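Local structure of ABC transporter, ATP binding protein (Sulfolobus solfataricus, 1OXX) at residues A[271-277]-A[346-352]. The protein hydrolyses ATP to energise glucose uptake, serving as the nucleotide-binding subunit of an archaeal ABC transporter. The protein carries 1 engineered substitution. Residues are numbered along the deposited sequence; the frame is centred on the assembly and turned at random.
Sequences RAIIGIR and KIKVFEK
Antiparallel pairing uses up backbone donors and acceptors two at a time, as extended strands 271-276 and 348-351 illustrate. Their axes approach to 4.6 Å, with 151° between their N-to-C directions. Ile273 and Phe350 form one hydrogen-bonded pair (Ile273 N to Phe350 O 2.8 Å, Phe350 N to Ile273 O 2.9 Å); Gly275 and Lys348 form the next (Gly275 N to Lys348 O 2.8 Å, Lys348 N to Gly275 O 2.9 Å). Ile274 faces Val349 between them. Water continues the ladder at both ends: beyond Lys352 N to Arg271 O (3.2 Å), one links Arg271 N (3.1 Å) and Lys352 O (2.7 Å); at the other end a second joins Arg277 N and Lys346 O, 2.8 Å from each, and accepts from Lys348 NZ. A third accepts from Lys348 NZ (2.7 Å) and Arg277 NE (3.1 Å), like charges with NE 4.2 Å from NZ. The Arg277 guanidinium bonds Tyr229 O; Arg271 and Lys352 both salt-bridge Glu248. Ile274 CD1 lies 4.0 Å from Val349 CG2, whereas Ile273 and Phe350 occupy the other face, against Ile235. Strand 271-276 also pairs with 245-252 (Ile274 with Leu247), leaving 348-351, the chain's last, as edge strand of a five-stranded antiparallel sheet.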
# COMPACT_ATOMS: atom_id res chain seq x y z
N ARG A 271 -1.01 -30.99 -5.88
CA ARG A 271 0.18 -30.18 -5.62
C ARG A 271 -0.23 -28.97 -4.81
O ARG A 271 -1.41 -28.63 -4.71
CB ARG A 271 0.82 -29.78 -6.94
CG ARG A 271 1.23 -30.98 -7.78
CD ARG A 271 1.97 -30.62 -9.04
NE ARG A 271 3.25 -29.97 -8.79
CZ ARG A 271 4.35 -30.62 -8.44
NH1 ARG A 271 4.32 -31.93 -8.28
NH2 ARG A 271 5.47 -29.94 -8.25
N ALA A 272 0.76 -28.30 -4.24
CA ALA A 272 0.51 -27.15 -3.38
C ALA A 272 1.51 -26.05 -3.60
O ALA A 272 2.64 -26.30 -3.99
CB ALA A 272 0.54 -27.56 -1.93
N ILE A 273 1.08 -24.82 -3.30
CA ILE A 273 1.96 -23.68 -3.28
C ILE A 273 2.27 -23.39 -1.82
O ILE A 273 1.36 -23.29 -0.99
CB ILE A 273 1.30 -22.48 -3.92
CG1 ILE A 273 1.00 -22.79 -5.40
CG2 ILE A 273 2.18 -21.25 -3.78
CD1 ILE A 273 0.13 -21.75 -6.07
N ILE A 274 3.55 -23.30 -1.50
CA ILE A 274 3.99 -22.96 -0.17
C ILE A 274 4.44 -21.50 -0.19
O ILE A 274 5.15 -21.09 -1.10
CB ILE A 274 5.20 -23.86 0.23
CG1 ILE A 274 4.77 -25.31 0.42
CG2 ILE A 274 5.89 -23.33 1.49
CD1 ILE A 274 3.99 -25.53 1.67
N GLY A 275 4.02 -20.75 0.82
CA GLY A 275 4.47 -19.39 1.04
C GLY A 275 5.21 -19.33 2.36
O GLY A 275 4.68 -19.73 3.40
N ILE A 276 6.46 -18.87 2.32
CA ILE A 276 7.24 -18.70 3.56
C ILE A 276 8.03 -17.40 3.45
O ILE A 276 8.83 -17.19 2.53
CB ILE A 276 8.13 -19.95 3.88
CG1 ILE A 276 8.73 -19.86 5.30
CG2 ILE A 276 9.21 -20.19 2.84
CD1 ILE A 276 7.74 -20.19 6.42
N ARG A 277 7.74 -16.48 4.36
CA ARG A 277 8.40 -15.18 4.32
C ARG A 277 9.87 -15.31 4.76
O ARG A 277 10.22 -16.19 5.55
CB ARG A 277 7.64 -14.19 5.18
CG ARG A 277 6.25 -13.89 4.68
CD ARG A 277 5.65 -12.60 5.28
NE ARG A 277 4.24 -12.49 4.95
CZ ARG A 277 3.76 -12.07 3.78
NH1 ARG A 277 4.57 -11.65 2.82
NH2 ARG A 277 2.44 -12.02 3.59
N LYS A 346 4.08 -20.24 10.60
CA LYS A 346 4.09 -19.21 9.57
C LYS A 346 4.11 -19.80 8.16
O LYS A 346 4.15 -19.05 7.19
CB LYS A 346 5.26 -18.25 9.75
CG LYS A 346 5.30 -17.53 11.07
CD LYS A 346 4.21 -16.49 11.14
CE LYS A 346 4.25 -15.77 12.48
NZ LYS A 346 3.23 -14.71 12.56
N ILE A 347 4.07 -21.11 8.03
CA ILE A 347 3.98 -21.70 6.71
C ILE A 347 2.59 -21.45 6.14
O ILE A 347 1.58 -21.76 6.79
CB ILE A 347 4.22 -23.22 6.75
CG1 ILE A 347 5.59 -23.59 7.34
CG2 ILE A 347 3.99 -23.82 5.37
CD1 ILE A 347 5.71 -25.06 7.75
N LYS A 348 2.53 -20.85 4.96
CA LYS A 348 1.27 -20.65 4.27
C LYS A 348 1.18 -21.68 3.17
O LYS A 348 2.18 -22.01 2.53
CB LYS A 348 1.19 -19.25 3.70
CG LYS A 348 1.23 -18.18 4.78
CD LYS A 348 1.91 -16.94 4.27
CE LYS A 348 2.00 -15.82 5.32
NZ LYS A 348 2.79 -16.10 6.55
N VAL A 349 -0.01 -22.23 2.98
CA VAL A 349 -0.17 -23.25 1.95
C VAL A 349 -1.47 -23.03 1.21
O VAL A 349 -2.48 -22.64 1.81
CB VAL A 349 -0.06 -24.68 2.54
CG1 VAL A 349 -1.21 -25.00 3.46
CG2 VAL A 349 0.05 -25.73 1.42
N PHE A 350 -1.40 -23.20 -0.10
CA PHE A 350 -2.55 -23.03 -1.00
C PHE A 350 -2.62 -24.16 -2.00
O PHE A 350 -1.60 -24.75 -2.37
CB PHE A 350 -2.43 -21.71 -1.77
CG PHE A 350 -2.16 -20.52 -0.90
CD1 PHE A 350 -0.86 -20.10 -0.66
CD2 PHE A 350 -3.21 -19.85 -0.29
CE1 PHE A 350 -0.62 -19.04 0.16
CE2 PHE A 350 -2.96 -18.78 0.52
CZ PHE A 350 -1.67 -18.37 0.74
N GLU A 351 -3.83 -24.48 -2.44
CA GLU A 351 -3.99 -25.50 -3.46
C GLU A 351 -3.43 -24.96 -4.76
O GLU A 351 -3.59 -23.78 -5.07
CB GLU A 351 -5.47 -25.85 -3.67
CG GLU A 351 -6.11 -26.53 -2.48
CD GLU A 351 -7.55 -26.91 -2.73
OE1 GLU A 351 -8.31 -27.04 -1.74
OE2 GLU A 351 -7.92 -27.09 -3.90
N LYS A 352 -2.75 -25.80 -5.52
CA LYS A 352 -2.33 -25.41 -6.85
C LYS A 352 -3.45 -25.84 -7.79
O LYS A 352 -3.75 -27.03 -7.88
CB LYS A 352 -1.01 -26.07 -7.22
CG LYS A 352 -0.67 -25.99 -8.71
CD LYS A 352 -0.01 -24.68 -9.07
CE LYS A 352 0.39 -24.66 -10.54
NZ LYS A 352 1.08 -25.92 -10.96
O HOH W 1 -2.97 -29.64 -7.79
O HOH W 2 5.81 -16.94 6.39
O HOH W 3 3.57 -13.73 7.70